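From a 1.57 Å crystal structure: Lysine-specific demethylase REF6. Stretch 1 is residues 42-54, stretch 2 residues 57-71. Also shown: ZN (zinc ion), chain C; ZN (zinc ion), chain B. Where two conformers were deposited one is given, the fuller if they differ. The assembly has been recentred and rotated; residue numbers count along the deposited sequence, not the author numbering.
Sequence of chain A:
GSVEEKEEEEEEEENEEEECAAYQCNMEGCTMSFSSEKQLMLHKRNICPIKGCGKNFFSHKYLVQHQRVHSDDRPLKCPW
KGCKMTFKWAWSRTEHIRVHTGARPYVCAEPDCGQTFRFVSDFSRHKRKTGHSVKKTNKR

Stretch 1, residues 42-54: LHKRNICPIKGCG
Stretch 2 (57-71) FFSHKYLVQHQRVHS

How do the two backbones run before they meet? Stretch 1 enters in a helix that begins earlier in the chain. Asn46 N to His43 O (2.9 Å) and Ile47 N to Leu42 O (3.3 Å) are hydrogen bonds that follow it, and Asn46 takes a left-handed conformation (phi/psi 58/38). Extended Ile47 (-93/131) and Cys48 (-49/136) follow, then a loop in which Gly52 (86/-9) and Gly54 (80/0) have positive phi. Stretch 2 starts extended at Phe57 (-131/156), passes through Ser59 (-140/168) and becomes helical from His60. Ser59 (chi1 p) caps that helix through a weak hydrogen bond from Tyr62 N to Ser59 OG, 3.4 Å.

What sets the register? The CA atoms of Asn46 and Phe57 lie 5.3 Å apart, and Phe57 N donates to Asn46 O at 2.9 Å with an N-H...O angle of 137°, the one hydrogen bond between the stretches. The CA-to-CB bond of Asn46 (chi1 m, chi2 131°) points toward stretch 2, and Asn46 ND2 lies 3.3 Å from His60 CA. Phe57 is m with chi2 -87°.

How does one zinc ion fasten the loop to the helix? The chain C ion is held by Cys48 SG, Cys53 SG, His66 NE2 and His70 NE2, each at 2.2 Å, two ligands from each stretch. Both cysteines are t; His66 is t with chi2 73°, and His70 is m with chi2 -86°. Shared coordination draws Cys53 SG to 3.5 Å from both His66 NE2 and His70 NE2, at the edge of each ring. Cys48 SG also accepts a hydrogen bond from Ile50 N at 3.5 Å (165°). Ile50 (m, m) lies over a face of the His70 ring, its CG1 4.0 Å from the centroid.

What joins the two helices at the second zinc? The chain B ion binds His43 NE2 at 2.1 Å and His60 NE2 at 2.2 Å, with two more ligands elsewhere in the structure. The rings of His43 (t, 70°) and His60 (t, -87°) have planes at 86°. His43 NE2 and His60 NE2 are 3.1 Å apart because both bind the metal, and they form no hydrogen bond. Between the two zinc sites, buried Leu63 (t, p) has its CA-to-CB bond toward stretch 1; its CD2 lies 3.4 Å from His43 CE1, and its CD1 3.5 Å from Ile47 O and 4.2 Å from Pro49 CD. Beyond it, Gln67 CG packs 3.8 Å from Pro49 CG.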

# COMPACT_ATOMS: atom_id res chain seq x y z
N LEU A 42 -19.17 17.35 -0.92
CA LEU A 42 -19.28 16.18 -1.79
C LEU A 42 -18.47 15.00 -1.24
O LEU A 42 -18.92 13.85 -1.30
CB LEU A 42 -18.85 16.52 -3.23
CG LEU A 42 -19.72 17.55 -3.95
CD1 LEU A 42 -19.08 17.97 -5.26
CD2 LEU A 42 -21.13 17.04 -4.18
N HIS A 43 -17.30 15.30 -0.68
CA HIS A 43 -16.49 14.30 -0.01
C HIS A 43 -17.21 13.65 1.19
O HIS A 43 -17.12 12.44 1.37
CB HIS A 43 -15.17 14.92 0.45
CG HIS A 43 -14.30 14.00 1.24
ND1 HIS A 43 -13.65 12.92 0.67
CD2 HIS A 43 -13.95 14.00 2.55
CE1 HIS A 43 -12.95 12.30 1.60
NE2 HIS A 43 -13.12 12.92 2.75
N LYS A 44 -17.91 14.45 1.98
CA LYS A 44 -18.69 13.93 3.12
C LYS A 44 -19.89 13.07 2.71
O LYS A 44 -20.41 12.30 3.53
CB LYS A 44 -19.10 15.06 4.06
CG LYS A 44 -17.93 15.63 4.83
CD LYS A 44 -18.32 16.83 5.65
CE LYS A 44 -17.11 17.40 6.37
NZ LYS A 44 -17.45 18.55 7.25
N ARG A 45 -20.32 13.20 1.45
CA ARG A 45 -21.33 12.31 0.84
C ARG A 45 -20.69 11.09 0.17
O ARG A 45 -21.35 10.37 -0.59
CB ARG A 45 -22.18 13.09 -0.16
CG ARG A 45 -23.12 14.09 0.49
CD ARG A 45 -23.75 15.01 -0.53
NE ARG A 45 -24.42 14.29 -1.61
CZ ARG A 45 -24.92 14.85 -2.71
NH1 ARG A 45 -24.85 16.17 -2.89
NH2 ARG A 45 -25.49 14.09 -3.63
N ASN A 46 -19.41 10.85 0.45
CA ASN A 46 -18.66 9.69 -0.04
C ASN A 46 -18.60 9.58 -1.56
O ASN A 46 -18.64 8.47 -2.11
CB ASN A 46 -19.18 8.41 0.62
CG ASN A 46 -19.09 8.46 2.14
OD1 ASN A 46 -20.05 8.16 2.84
ND2 ASN A 46 -17.94 8.87 2.65
N ILE A 47 -18.48 10.73 -2.22
CA ILE A 47 -18.30 10.80 -3.66
C ILE A 47 -16.79 10.86 -3.92
O ILE A 47 -16.09 11.65 -3.28
CB ILE A 47 -18.98 12.04 -4.27
CG1 ILE A 47 -20.49 12.01 -4.01
CG2 ILE A 47 -18.70 12.12 -5.77
CD1 ILE A 47 -21.17 13.36 -4.13
N CYS A 48 -16.31 10.02 -4.83
CA CYS A 48 -14.88 9.98 -5.17
C CYS A 48 -14.32 11.39 -5.47
O CYS A 48 -14.96 12.16 -6.18
CB CYS A 48 -14.66 9.09 -6.39
SG CYS A 48 -12.92 8.92 -6.84
N PRO A 49 -13.12 11.71 -4.94
CA PRO A 49 -12.55 13.05 -5.16
C PRO A 49 -11.95 13.29 -6.55
O PRO A 49 -11.56 14.43 -6.84
CB PRO A 49 -11.43 13.12 -4.11
CG PRO A 49 -11.03 11.71 -3.91
CD PRO A 49 -12.30 10.91 -4.01
N ILE A 50 -11.85 12.25 -7.39
CA ILE A 50 -11.13 12.34 -8.66
C ILE A 50 -12.04 12.78 -9.80
O ILE A 50 -13.14 12.25 -9.97
CB ILE A 50 -10.47 10.97 -9.01
CG1 ILE A 50 -9.50 10.54 -7.89
CG2 ILE A 50 -9.76 11.03 -10.36
CD1 ILE A 50 -8.38 11.50 -7.58
N LYS A 51 -11.56 13.74 -10.59
CA LYS A 51 -12.30 14.25 -11.76
C LYS A 51 -12.65 13.11 -12.72
O LYS A 51 -11.80 12.28 -13.06
CB LYS A 51 -11.47 15.31 -12.49
CG LYS A 51 -11.28 16.61 -11.73
CD LYS A 51 -10.20 17.48 -12.36
CE LYS A 51 -9.99 18.76 -11.58
NZ LYS A 51 -8.88 19.60 -12.12
N GLY A 52 -13.92 13.07 -13.14
CA GLY A 52 -14.41 12.09 -14.11
C GLY A 52 -14.86 10.73 -13.59
O GLY A 52 -15.43 9.95 -14.36
N CYS A 53 -14.63 10.44 -12.31
CA CYS A 53 -14.97 9.12 -11.76
C CYS A 53 -16.46 9.02 -11.44
O CYS A 53 -17.17 8.23 -12.06
CB CYS A 53 -14.12 8.81 -10.51
SG CYS A 53 -14.51 7.22 -9.77
N GLY A 54 -16.92 9.81 -10.47
CA GLY A 54 -18.34 9.86 -10.10
C GLY A 54 -18.87 8.75 -9.20
O GLY A 54 -20.05 8.77 -8.85
N PHE A 57 -19.99 5.91 -2.50
CA PHE A 57 -19.77 4.78 -1.59
C PHE A 57 -20.62 4.85 -0.33
O PHE A 57 -21.08 5.92 0.06
CB PHE A 57 -18.27 4.67 -1.27
CG PHE A 57 -17.45 4.35 -2.47
CD1 PHE A 57 -17.24 3.03 -2.84
CD2 PHE A 57 -16.96 5.37 -3.29
CE1 PHE A 57 -16.52 2.72 -3.98
CE2 PHE A 57 -16.24 5.07 -4.43
CZ PHE A 57 -16.02 3.74 -4.78
N PHE A 58 -20.85 3.69 0.28
CA PHE A 58 -21.76 3.57 1.42
C PHE A 58 -21.16 4.11 2.72
O PHE A 58 -21.89 4.55 3.61
CB PHE A 58 -22.18 2.10 1.61
CG PHE A 58 -23.21 1.89 2.68
CD1 PHE A 58 -24.54 2.26 2.46
CD2 PHE A 58 -22.87 1.33 3.91
CE1 PHE A 58 -25.50 2.08 3.45
CE2 PHE A 58 -23.82 1.15 4.90
CZ PHE A 58 -25.14 1.52 4.67
N SER A 59 -19.84 4.07 2.83
CA SER A 59 -19.14 4.59 3.99
C SER A 59 -17.87 5.31 3.58
O SER A 59 -17.40 5.20 2.45
CB SER A 59 -18.79 3.45 4.96
OG SER A 59 -17.62 2.76 4.55
N HIS A 60 -17.32 6.03 4.55
CA HIS A 60 -16.10 6.78 4.36
C HIS A 60 -14.87 5.87 4.19
O HIS A 60 -13.94 6.22 3.47
CB HIS A 60 -15.92 7.74 5.53
CG HIS A 60 -14.96 8.84 5.24
ND1 HIS A 60 -13.61 8.70 5.43
CD2 HIS A 60 -15.15 10.09 4.74
CE1 HIS A 60 -13.00 9.82 5.09
NE2 HIS A 60 -13.91 10.68 4.67
N LYS A 61 -14.88 4.70 4.84
CA LYS A 61 -13.80 3.72 4.67
C LYS A 61 -13.72 3.19 3.23
O LYS A 61 -12.62 3.08 2.68
CB LYS A 61 -13.97 2.55 5.65
CG LYS A 61 -12.72 1.70 5.81
CD LYS A 61 -12.91 0.58 6.82
CE LYS A 61 -13.74 -0.56 6.26
NZ LYS A 61 -13.72 -1.76 7.15
N TYR A 62 -14.87 2.87 2.64
CA TYR A 62 -14.95 2.44 1.23
C TYR A 62 -14.42 3.50 0.27
O TYR A 62 -13.74 3.18 -0.71
CB TYR A 62 -16.38 2.07 0.84
CG TYR A 62 -16.87 0.73 1.37
CD1 TYR A 62 -16.23 -0.46 1.02
CD2 TYR A 62 -18.00 0.65 2.19
CE1 TYR A 62 -16.68 -1.68 1.49
CE2 TYR A 62 -18.46 -0.57 2.67
CZ TYR A 62 -17.80 -1.73 2.31
OH TYR A 62 -18.25 -2.94 2.78
N LEU A 63 -14.77 4.76 0.53
CA LEU A 63 -14.32 5.90 -0.28
C LEU A 63 -12.79 6.03 -0.30
O LEU A 63 -12.19 6.15 -1.37
CB LEU A 63 -14.93 7.20 0.25
CG LEU A 63 -14.49 8.51 -0.40
CD1 LEU A 63 -15.06 8.62 -1.81
CD2 LEU A 63 -14.89 9.70 0.47
N VAL A 64 -12.19 6.01 0.89
CA VAL A 64 -10.74 6.22 1.04
C VAL A 64 -9.94 5.09 0.37
O VAL A 64 -8.94 5.35 -0.31
CB VAL A 64 -10.34 6.36 2.54
CG1 VAL A 64 -8.82 6.34 2.73
CG2 VAL A 64 -10.91 7.65 3.11
N GLN A 65 -10.39 3.85 0.55
CA GLN A 65 -9.78 2.69 -0.11
C GLN A 65 -9.85 2.79 -1.63
O GLN A 65 -8.86 2.50 -2.32
CB GLN A 65 -10.44 1.39 0.36
CG GLN A 65 -10.12 1.02 1.80
CD GLN A 65 -10.93 -0.15 2.32
OE1 GLN A 65 -11.63 -0.83 1.56
NE2 GLN A 65 -10.85 -0.39 3.62
N HIS A 66 -11.00 3.22 -2.15
CA HIS A 66 -11.19 3.38 -3.60
C HIS A 66 -10.26 4.42 -4.23
O HIS A 66 -9.68 4.17 -5.29
CB HIS A 66 -12.64 3.75 -3.92
CG HIS A 66 -12.85 4.12 -5.35
ND1 HIS A 66 -12.83 3.19 -6.37
CD2 HIS A 66 -13.05 5.32 -5.94
CE1 HIS A 66 -13.02 3.80 -7.53
NE2 HIS A 66 -13.16 5.10 -7.29
N GLN A 67 -10.14 5.59 -3.60
CA GLN A 67 -9.30 6.69 -4.10
C GLN A 67 -7.86 6.25 -4.39
O GLN A 67 -7.25 6.71 -5.36
CB GLN A 67 -9.33 7.88 -3.12
CG GLN A 67 -8.35 9.02 -3.42
CD GLN A 67 -6.99 8.85 -2.74
OE1 GLN A 67 -6.91 8.50 -1.56
NE2 GLN A 67 -5.92 9.11 -3.49
N ARG A 68 -7.33 5.35 -3.55
CA ARG A 68 -5.99 4.78 -3.74
C ARG A 68 -5.79 4.06 -5.09
O ARG A 68 -4.68 4.05 -5.62
CB ARG A 68 -5.66 3.81 -2.60
N VAL A 69 -6.86 3.46 -5.62
CA VAL A 69 -6.82 2.79 -6.93
C VAL A 69 -6.53 3.73 -8.10
O VAL A 69 -5.97 3.30 -9.12
CB VAL A 69 -8.13 2.03 -7.21
N HIS A 70 -6.92 5.00 -7.98
CA HIS A 70 -6.58 6.02 -8.99
C HIS A 70 -5.11 6.43 -8.96
O HIS A 70 -4.56 6.83 -10.00
CB HIS A 70 -7.44 7.27 -8.80
CG HIS A 70 -8.88 7.08 -9.16
ND1 HIS A 70 -9.35 7.22 -10.45
CD2 HIS A 70 -9.96 6.76 -8.41
CE1 HIS A 70 -10.65 7.00 -10.47
NE2 HIS A 70 -11.05 6.72 -9.24
N SER A 71 -4.48 6.36 -7.79
CA SER A 71 -3.11 6.83 -7.62
C SER A 71 -2.07 5.84 -8.14
O SER A 71 -2.09 4.67 -7.78
CB SER A 71 -2.82 7.12 -6.14
OG SER A 71 -1.52 7.65 -5.97
ZN ZN C . -12.93 7.14 -8.18
ZN ZN B . -12.58 12.41 4.69